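Local structure of trichothecene 15-O-acetyltransferase TRI3 (Fusarium sporotrichioides, 3FOT) at residues A313-L318 with E331-P336; D340-L345 with S351-M356; I426-E431 with L473-I478. The protein transfers an acetyl group to the 15-hydroxyl of trichothecene intermediates in the fungal pathway leading to mycotoxins such as T-2 toxin. All coordinates share one frame; numbering follows the deposited sequence. Where two conformers were deposited one is given.

Overall arrangement
Contacts 1 and 2 are buried, while contact 3 is only partly so, its 426-431 loop carrying several exposed residues. Contacts 1 and 2 share strand 333-340: the first packs a helix against its beginning, the second starts at its last residue and joins the loops before and after helix 347-350, on the way to strand 358-365, and their centres are 28 Å apart. Contacts 1 and 3 are closer, with centres 14 Å apart, and meet where I314 CD1 lies 3.8 Å from I478 CD1. Their chemistry follows their place: apolar packing between secondary-structure elements in 1 and loops in 3, but a hydrogen-bonded arginine in 2, which also pairs with D190 of the HxxxD motif.

Contact 1. Residues A313-L318 with E331-P336; sequences AIVLAL and EVFISP
With chi1 at 171°, V315 carries CG1 trans to N and swings CG2 over the F333 ring. F333 in turn has CG anti to its own N (chi1 180°), which extends the phenyl group from strand 333-340 toward helix 306-321. The fit is a CH-pi contact: V315 CG2 stands 3.5 Å from the F333 ring centroid and 11° off the ring normal. That the methyl sits over the centre is confirmed by the narrow spread of its distances to the ring carbons, V315 CG2 being 3.5 Å from F333 CE2 and 4.0 Å from F333 CD1. L318, almost one helical turn further on, adds a second methyl at an oblique approach, with L318 CD2 3.9 Å from F333 CE1. The backbones stay well apart, V315 CA and F333 CA being 7.9 Å from each other, and the gap is spanned by side chains. Backbone hydrogen bonding between F333 and I365 ties the strand to 358-365, whose I365 also touches V315, while N433 borders both L318 and F333. With all three touching side chains buried and apolar, these two segments are held together by dispersion and shape, not by directional polar bonds.

Contact 2. Residues D340-L345 with S351-M356; sequences DGRRWL and SNFYAM
The HxxxD signature of the BAHD acyltransferases, here H186 to D190, is backed by R342, whose NH1 forms a salt bridge with D190 while its other nitrogens hold F353 of the loop 351-356. Two donors on one side of the guanidinium share a single acceptor: R342 NH2 reaches F353 O at 2.8 Å (N-H...O angle 156°). R342 NE meets F353 O at 3.2 Å and a more bent 138°. Both approach from one face of the carbonyl plane, yet the oxygen lies within 8° of the guanidinium plane. A water accepts from F353 N at 2.9 Å and, weakly, from R342 NE, adding a weaker, water-mediated link. R342 NH1 also forms a salt bridge with D340 OD1 at 2.9 Å, and R342 N bonds to that same D340 OD1 at 3.0 Å from the opposite carboxylate face, closing an Asx turn. The arginine is held at its backbone and its tip, which fixes the guanidinium's rotation. L345 CD1 makes a CH-pi contact over one face of the F353 ring, 3.8 Å from F353 CD1 and offset toward the rim. An arginine paired with the HxxxD aspartate is seen in BAHD relatives, where it is regarded as structural.

Contact 3. Residues I426-E431 with L473-I478; sequences IPFEGE and LPYLAI
A 2.8 Å bond from E431 N to E429 O closes a tight turn directly after F428, the residue that carries most of the packing of loop 426-431 against P474 and Y475. The turn meets the definition of a classic gamma turn: G430 lies between donor and acceptor, with a positive phi that suits glycine. Across the contact the evidence is of apolar packing. F428 has CG anti to its carbonyl carbon (chi1 -61°), which sends the ring across the proline and on to the tyrosine. Its root meets the proline first, F428 CB lying 3.7 Å from P474 CG. The ring margin follows, with F428 CD2 at the same 3.7 Å from P474 CD. Further out, F428 CE2 comes to 3.6 Å from Y475 CD2. The two aromatic planes are inclined at 60° with centroids 5.7 Å apart, so the pair is oblique. Y475 has CG between its backbone N and carbonyl carbon (chi1 56°), and this brings CD2 and CE2 to the phenylalanine. At the other end of the patch L473 CD2 touches the ring of P427, 3.9 Å from P427 CD, the two side chains crossing at about a right angle. Y263 meets F428 edge-to-face, and P474 O is hydrogen-bonded to Y498 OH. From Y475 the chain runs into strand 477-483, which pairs with strands 435-441 and 486-494, while helix 500-516 packs on L476 and I478; the loop following helix 406-423 is thus laid against the entrance to that sheet.

Contact 1. Residues A313-L318 with E331-P336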
loop_
_atom_site.group_PDB
_atom_site.type_symbol
_atom_site.label_atom_id
_atom_site.label_comp_id
_atom_site.label_asym_id
_atom_site.label_seq_id
_atom_site.Cartn_x
_atom_site.Cartn_y
_atom_site.Cartn_z
ATOM N N ALA A 313 -5.824 13.886 -14.486
ATOM C CA ALA A 313 -4.586 14.573 -14.819
ATOM C C ALA A 313 -3.545 13.593 -15.395
ATOM O O ALA A 313 -2.781 13.928 -16.326
ATOM C CB ALA A 313 -4.052 15.292 -13.571
ATOM N N ILE A 314 -3.555 12.374 -14.859
ATOM C CA ILE A 314 -2.725 11.285 -15.381
ATOM C C ILE A 314 -2.996 11.049 -16.866
ATOM O O ILE A 314 -2.065 10.934 -17.678
ATOM C CB ILE A 314 -2.920 10.001 -14.537
ATOM C CG1 ILE A 314 -2.189 10.210 -13.197
ATOM C CG2 ILE A 314 -2.438 8.744 -15.284
ATOM C CD1 ILE A 314 -2.562 9.180 -12.099
ATOM N N VAL A 315 -4.285 10.980 -17.196
ATOM C CA VAL A 315 -4.737 10.767 -18.580
ATOM C C VAL A 315 -4.395 11.949 -19.476
ATOM O O VAL A 315 -3.798 11.761 -20.546
ATOM C CB VAL A 315 -6.224 10.366 -18.613
ATOM C CG1 VAL A 315 -6.768 10.353 -20.042
ATOM C CG2 VAL A 315 -6.346 8.962 -18.019
ATOM N N LEU A 316 -4.677 13.170 -19.018
ATOM C CA LEU A 316 -4.305 14.359 -19.818
ATOM C C LEU A 316 -2.794 14.453 -20.030
ATOM O O LEU A 316 -2.333 14.806 -21.128
ATOM C CB LEU A 316 -4.837 15.667 -19.193
ATOM C CG LEU A 316 -6.229 16.139 -19.696
ATOM C CD1 LEU A 316 -7.305 15.092 -19.526
ATOM C CD2 LEU A 316 -6.661 17.424 -18.992
ATOM N N ALA A 317 -2.017 14.121 -18.995
ATOM C CA ALA A 317 -0.548 14.136 -19.106
ATOM C C ALA A 317 -0.084 13.060 -20.105
ATOM O O ALA A 317 0.849 13.267 -20.877
ATOM C CB ALA A 317 0.109 13.914 -17.722
ATOM N N LEU A 318 -0.775 11.931 -20.113
ATOM C CA LEU A 318 -0.452 10.855 -21.050
ATOM C C LEU A 318 -0.739 11.279 -22.500
ATOM O O LEU A 318 0.108 11.090 -23.392
ATOM C CB LEU A 318 -1.243 9.595 -20.704
ATOM C CG LEU A 318 -1.081 8.418 -21.658
ATOM C CD1 LEU A 318 0.305 7.880 -21.514
ATOM C CD2 LEU A 318 -2.135 7.358 -21.318
ATOM N N GLU A 331 -9.573 4.907 -29.859
ATOM C CA GLU A 331 -8.908 4.411 -28.654
ATOM C C GLU A 331 -9.720 4.716 -27.404
ATOM O O GLU A 331 -10.351 5.766 -27.290
ATOM C CB GLU A 331 -7.532 5.032 -28.493
ATOM C CG GLU A 331 -6.534 4.521 -29.481
ATOM C CD GLU A 331 -5.795 3.268 -29.052
ATOM O OE1 GLU A 331 -5.985 2.773 -27.920
ATOM O OE2 GLU A 331 -4.988 2.788 -29.872
ATOM N N VAL A 332 -9.692 3.779 -26.470
ATOM C CA VAL A 332 -10.326 3.991 -25.181
ATOM C C VAL A 332 -9.252 3.827 -24.133
ATOM O O VAL A 332 -8.521 2.835 -24.152
ATOM C CB VAL A 332 -11.436 2.953 -24.926
ATOM C CG1 VAL A 332 -12.264 3.327 -23.697
ATOM C CG2 VAL A 332 -12.337 2.838 -26.149
ATOM N N PHE A 333 -9.145 4.799 -23.231
ATOM C CA PHE A 333 -8.283 4.621 -22.067
ATOM C C PHE A 333 -9.002 3.670 -21.128
ATOM O O PHE A 333 -10.099 3.964 -20.661
ATOM C CB PHE A 333 -7.969 5.948 -21.377
ATOM C CG PHE A 333 -7.097 5.784 -20.178
ATOM C CD1 PHE A 333 -5.713 5.725 -20.318
ATOM C CD2 PHE A 333 -7.660 5.650 -18.918
ATOM C CE1 PHE A 333 -4.883 5.528 -19.185
ATOM C CE2 PHE A 333 -6.840 5.461 -17.793
ATOM C CZ PHE A 333 -5.464 5.406 -17.942
ATOM N N ILE A 334 -8.390 2.512 -20.916
ATOM C CA ILE A 334 -8.941 1.469 -20.061
ATOM C C ILE A 334 -7.860 1.127 -19.039
ATOM O O ILE A 334 -6.705 0.861 -19.390
ATOM C CB ILE A 334 -9.336 0.203 -20.866
ATOM C CG1 ILE A 334 -10.416 0.537 -21.906
ATOM C CG2 ILE A 334 -9.837 -0.914 -19.929
ATOM C CD1 ILE A 334 -10.690 -0.577 -22.886
ATOM N N SER A 335 -8.243 1.145 -17.775
ATOM C CA SER A 335 -7.304 0.872 -16.705
ATOM C C SER A 335 -7.977 0.013 -15.638
ATOM O O SER A 335 -8.900 0.479 -14.960
ATOM C CB SER A 335 -6.797 2.169 -16.073
ATOM O OG SER A 335 -5.836 1.875 -15.067
ATOM N N PRO A 336 -7.503 -1.240 -15.490
ATOM C CA PRO A 336 -7.977 -2.126 -14.436
ATOM C C PRO A 336 -7.296 -1.668 -13.167
ATOM O O PRO A 336 -6.064 -1.785 -13.062
ATOM C CB PRO A 336 -7.441 -3.507 -14.858
ATOM C CG PRO A 336 -6.845 -3.326 -16.238
ATOM C CD PRO A 336 -6.470 -1.883 -16.318
#

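Contact 2. Residues D340-L345 with S351-M356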
loop_
_atom_site.group_PDB
_atom_site.type_symbol
_atom_site.label_atom_id
_atom_site.label_comp_id
_atom_site.label_asym_id
_atom_site.label_seq_id
_atom_site.Cartn_x
_atom_site.Cartn_y
_atom_site.Cartn_z
ATOM N N ASP A 340 -10.116 -0.735 -2.269
ATOM C CA ASP A 340 -10.273 -1.281 -0.939
ATOM C C ASP A 340 -11.636 -1.970 -0.891
ATOM O O ASP A 340 -12.647 -1.348 -1.245
ATOM C CB ASP A 340 -10.199 -0.125 0.082
ATOM C CG ASP A 340 -10.557 -0.551 1.486
ATOM O OD1 ASP A 340 -10.574 -1.762 1.782
ATOM O OD2 ASP A 340 -10.815 0.346 2.318
ATOM N N GLY A 341 -11.647 -3.237 -0.464
ATOM C CA GLY A 341 -12.864 -4.063 -0.464
ATOM C C GLY A 341 -13.608 -4.129 0.859
ATOM O O GLY A 341 -14.605 -4.849 1.001
ATOM N N ARG A 342 -13.136 -3.362 1.835
ATOM C CA ARG A 342 -13.655 -3.495 3.192
ATOM C C ARG A 342 -15.151 -3.229 3.349
ATOM O O ARG A 342 -15.781 -3.826 4.217
ATOM C CB ARG A 342 -12.849 -2.626 4.149
ATOM C CG ARG A 342 -11.555 -3.300 4.531
ATOM C CD ARG A 342 -10.583 -2.301 5.184
ATOM N NE ARG A 342 -9.341 -2.983 5.552
ATOM C CZ ARG A 342 -8.364 -3.292 4.696
ATOM N NH1 ARG A 342 -8.460 -2.980 3.406
ATOM N NH2 ARG A 342 -7.272 -3.893 5.140
ATOM N N ARG A 343 -15.705 -2.363 2.507
ATOM C CA ARG A 343 -17.142 -2.056 2.564
ATOM C C ARG A 343 -18.038 -3.269 2.244
ATOM O O ARG A 343 -19.237 -3.266 2.580
ATOM C CB ARG A 343 -17.474 -0.891 1.635
ATOM C CG ARG A 343 -17.039 0.457 2.177
ATOM C CD ARG A 343 -17.145 1.528 1.080
ATOM N N TRP A 344 -17.457 -4.293 1.618
ATOM C CA TRP A 344 -18.186 -5.518 1.282
ATOM C C TRP A 344 -18.140 -6.574 2.402
ATOM O O TRP A 344 -18.752 -7.645 2.302
ATOM C CB TRP A 344 -17.649 -6.084 -0.027
ATOM C CG TRP A 344 -18.118 -5.314 -1.221
ATOM C CD1 TRP A 344 -19.233 -5.579 -1.983
ATOM C CD2 TRP A 344 -17.510 -4.147 -1.798
ATOM N NE1 TRP A 344 -19.339 -4.662 -2.994
ATOM C CE2 TRP A 344 -18.304 -3.763 -2.899
ATOM C CE3 TRP A 344 -16.367 -3.391 -1.490
ATOM C CZ2 TRP A 344 -17.988 -2.662 -3.707
ATOM C CZ3 TRP A 344 -16.059 -2.290 -2.285
ATOM C CH2 TRP A 344 -16.875 -1.933 -3.385
ATOM N N LEU A 345 -17.404 -6.265 3.470
ATOM C CA LEU A 345 -17.338 -7.136 4.633
ATOM C C LEU A 345 -18.429 -6.768 5.643
ATOM O O LEU A 345 -18.898 -5.641 5.668
ATOM C CB LEU A 345 -15.963 -7.011 5.318
ATOM C CG LEU A 345 -14.722 -7.273 4.470
ATOM C CD1 LEU A 345 -13.472 -7.077 5.354
ATOM C CD2 LEU A 345 -14.688 -8.641 3.848
ATOM N N SER A 351 -14.034 -2.792 9.859
ATOM C CA SER A 351 -13.217 -1.685 10.356
ATOM C C SER A 351 -11.982 -2.151 11.140
ATOM O O SER A 351 -11.201 -1.326 11.621
ATOM C CB SER A 351 -14.066 -0.711 11.180
ATOM O OG SER A 351 -14.960 0.018 10.346
ATOM N N ASN A 352 -11.813 -3.462 11.251
ATOM C CA ASN A 352 -10.695 -4.051 11.994
ATOM C C ASN A 352 -9.995 -5.188 11.210
ATOM O O ASN A 352 -9.687 -6.222 11.780
ATOM C CB ASN A 352 -11.222 -4.563 13.357
ATOM C CG ASN A 352 -10.102 -4.924 14.334
ATOM O OD1 ASN A 352 -9.047 -4.274 14.373
ATOM N ND2 ASN A 352 -10.339 -5.954 15.142
ATOM N N PHE A 353 -9.748 -4.981 9.913
ATOM C CA PHE A 353 -9.286 -6.034 9.007
ATOM C C PHE A 353 -7.916 -5.649 8.480
ATOM O O PHE A 353 -7.777 -4.621 7.814
ATOM C CB PHE A 353 -10.249 -6.232 7.821
ATOM C CG PHE A 353 -10.061 -7.558 7.105
ATOM C CD1 PHE A 353 -10.758 -8.700 7.530
ATOM C CD2 PHE A 353 -9.170 -7.678 6.043
ATOM C CE1 PHE A 353 -10.583 -9.922 6.883
ATOM C CE2 PHE A 353 -9.007 -8.907 5.373
ATOM C CZ PHE A 353 -9.698 -10.028 5.813
ATOM N N TYR A 354 -6.913 -6.460 8.801
ATOM C CA TYR A 354 -5.511 -6.110 8.518
ATOM C C TYR A 354 -4.903 -6.861 7.345
ATOM O O TYR A 354 -3.948 -6.382 6.730
ATOM C CB TYR A 354 -4.647 -6.333 9.779
ATOM C CG TYR A 354 -4.840 -5.245 10.811
ATOM C CD1 TYR A 354 -6.060 -5.102 11.480
ATOM C CD2 TYR A 354 -3.818 -4.343 11.095
ATOM C CE1 TYR A 354 -6.256 -4.100 12.399
ATOM C CE2 TYR A 354 -3.991 -3.334 12.050
ATOM C CZ TYR A 354 -5.219 -3.218 12.694
ATOM O OH TYR A 354 -5.423 -2.228 13.623
ATOM N N ALA A 355 -5.432 -8.044 7.037
ATOM C CA ALA A 355 -4.960 -8.788 5.858
ATOM C C ALA A 355 -5.428 -8.070 4.577
ATOM O O ALA A 355 -6.231 -7.131 4.651
ATOM C CB ALA A 355 -5.471 -10.245 5.896
ATOM N N MET A 356 -4.912 -8.499 3.425
ATOM C CA MET A 356 -5.316 -7.952 2.127
ATOM C C MET A 356 -6.826 -7.992 2.011
ATOM O O MET A 356 -7.435 -9.024 2.257
ATOM C CB MET A 356 -4.730 -8.808 1.004
ATOM C CG MET A 356 -5.021 -8.327 -0.373
ATOM S SD MET A 356 -3.717 -7.255 -0.994
ATOM C CE MET A 356 -2.306 -8.366 -1.033
HETATM O O HOH W 1 -10.243 -2.524 8.377
#

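Contact 3. Residues I426-E431 with L473-I478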
loop_
_atom_site.group_PDB
_atom_site.type_symbol
_atom_site.label_atom_id
_atom_site.label_comp_id
_atom_site.label_asym_id
_atom_site.label_seq_id
_atom_site.Cartn_x
_atom_site.Cartn_y
_atom_site.Cartn_z
ATOM N N ILE A 426 6.796 -11.611 -18.632
ATOM C CA ILE A 426 7.015 -10.332 -19.327
ATOM C C ILE A 426 5.701 -9.985 -20.019
ATOM O O ILE A 426 5.588 -10.139 -21.237
ATOM C CB ILE A 426 8.197 -10.438 -20.332
ATOM C CG1 ILE A 426 9.469 -10.925 -19.612
ATOM C CG2 ILE A 426 8.466 -9.102 -21.031
ATOM C CD1 ILE A 426 10.587 -11.344 -20.537
ATOM N N PRO A 427 4.675 -9.588 -19.231
ATOM C CA PRO A 427 3.318 -9.481 -19.784
ATOM C C PRO A 427 3.060 -8.212 -20.591
ATOM O O PRO A 427 2.141 -8.208 -21.426
ATOM C CB PRO A 427 2.428 -9.524 -18.545
ATOM C CG PRO A 427 3.260 -8.869 -17.478
ATOM C CD PRO A 427 4.698 -9.272 -17.785
ATOM N N PHE A 428 3.836 -7.151 -20.336
ATOM C CA PHE A 428 3.813 -5.962 -21.198
ATOM C C PHE A 428 4.978 -5.966 -22.162
ATOM O O PHE A 428 6.118 -6.199 -21.745
ATOM C CB PHE A 428 3.944 -4.673 -20.393
ATOM C CG PHE A 428 2.846 -4.450 -19.406
ATOM C CD1 PHE A 428 1.664 -3.802 -19.785
ATOM C CD2 PHE A 428 3.025 -4.826 -18.075
ATOM C CE1 PHE A 428 0.656 -3.558 -18.831
ATOM C CE2 PHE A 428 2.044 -4.581 -17.117
ATOM C CZ PHE A 428 0.848 -3.951 -17.494
ATOM N N GLU A 429 4.697 -5.639 -23.426
ATOM C CA GLU A 429 5.744 -5.460 -24.444
ATOM C C GLU A 429 5.681 -4.082 -25.101
ATOM O O GLU A 429 4.632 -3.649 -25.573
ATOM C CB GLU A 429 5.651 -6.564 -25.500
ATOM N N GLY A 430 6.802 -3.376 -25.087
ATOM C CA GLY A 430 6.913 -2.099 -25.787
ATOM C C GLY A 430 6.271 -0.900 -25.100
ATOM O O GLY A 430 6.913 0.145 -24.963
ATOM N N GLU A 431 5.002 -1.040 -24.701
ATOM C CA GLU A 431 4.231 0.079 -24.114
ATOM C C GLU A 431 3.366 -0.391 -22.949
ATOM O O GLU A 431 2.871 -1.523 -22.930
ATOM C CB GLU A 431 3.359 0.777 -25.180
ATOM C CG GLU A 431 4.183 1.267 -26.412
ATOM C CD GLU A 431 3.341 1.701 -27.598
ATOM O OE1 GLU A 431 2.107 1.854 -27.459
ATOM O OE2 GLU A 431 3.932 1.895 -28.682
ATOM N N LEU A 473 7.397 -4.199 -12.598
ATOM C CA LEU A 473 6.737 -4.212 -13.912
ATOM C C LEU A 473 6.976 -2.868 -14.598
ATOM O O LEU A 473 7.344 -1.887 -13.927
ATOM C CB LEU A 473 5.241 -4.553 -13.778
ATOM C CG LEU A 473 4.938 -6.055 -13.568
ATOM C CD1 LEU A 473 3.485 -6.302 -13.192
ATOM C CD2 LEU A 473 5.336 -6.925 -14.793
ATOM N N PRO A 474 6.831 -2.817 -15.933
ATOM C CA PRO A 474 7.260 -1.643 -16.671
ATOM C C PRO A 474 6.223 -0.524 -16.822
ATOM O O PRO A 474 6.311 0.242 -17.762
ATOM C CB PRO A 474 7.616 -2.226 -18.041
ATOM C CG PRO A 474 6.614 -3.318 -18.213
ATOM C CD PRO A 474 6.403 -3.905 -16.835
ATOM N N TYR A 475 5.248 -0.426 -15.916
ATOM C CA TYR A 475 4.328 0.727 -15.964
ATOM C C TYR A 475 4.657 1.685 -14.828
ATOM O O TYR A 475 5.265 1.293 -13.833
ATOM C CB TYR A 475 2.844 0.321 -15.909
ATOM C CG TYR A 475 2.458 -0.506 -14.716
ATOM C CD1 TYR A 475 1.987 0.089 -13.539
ATOM C CD2 TYR A 475 2.542 -1.897 -14.762
ATOM C CE1 TYR A 475 1.606 -0.682 -12.454
ATOM C CE2 TYR A 475 2.192 -2.668 -13.680
ATOM C CZ TYR A 475 1.734 -2.064 -12.526
ATOM O OH TYR A 475 1.369 -2.851 -11.458
ATOM N N LEU A 476 4.262 2.938 -14.995
ATOM C CA LEU A 476 4.449 3.929 -13.952
ATOM C C LEU A 476 3.311 3.717 -12.988
ATOM O O LEU A 476 2.147 3.722 -13.392
ATOM C CB LEU A 476 4.397 5.346 -14.535
ATOM C CG LEU A 476 5.516 5.710 -15.513
ATOM C CD1 LEU A 476 5.331 7.127 -15.970
ATOM C CD2 LEU A 476 6.918 5.528 -14.904
ATOM N N ALA A 477 3.641 3.484 -11.719
ATOM C CA ALA A 477 2.603 3.279 -10.720
ATOM C C ALA A 477 2.537 4.543 -9.890
ATOM O O ALA A 477 3.491 4.853 -9.167
ATOM C CB ALA A 477 2.960 2.081 -9.831
ATOM N N ILE A 478 1.396 5.221 -9.955
ATOM C CA ILE A 478 1.249 6.557 -9.414
ATOM C C ILE A 478 0.346 6.492 -8.214
ATOM O O ILE A 478 -0.802 6.052 -8.322
ATOM C CB ILE A 478 0.697 7.543 -10.485
ATOM C CG1 ILE A 478 1.626 7.546 -11.707
ATOM C CG2 ILE A 478 0.608 8.942 -9.898
ATOM C CD1 ILE A 478 0.974 8.029 -12.966
#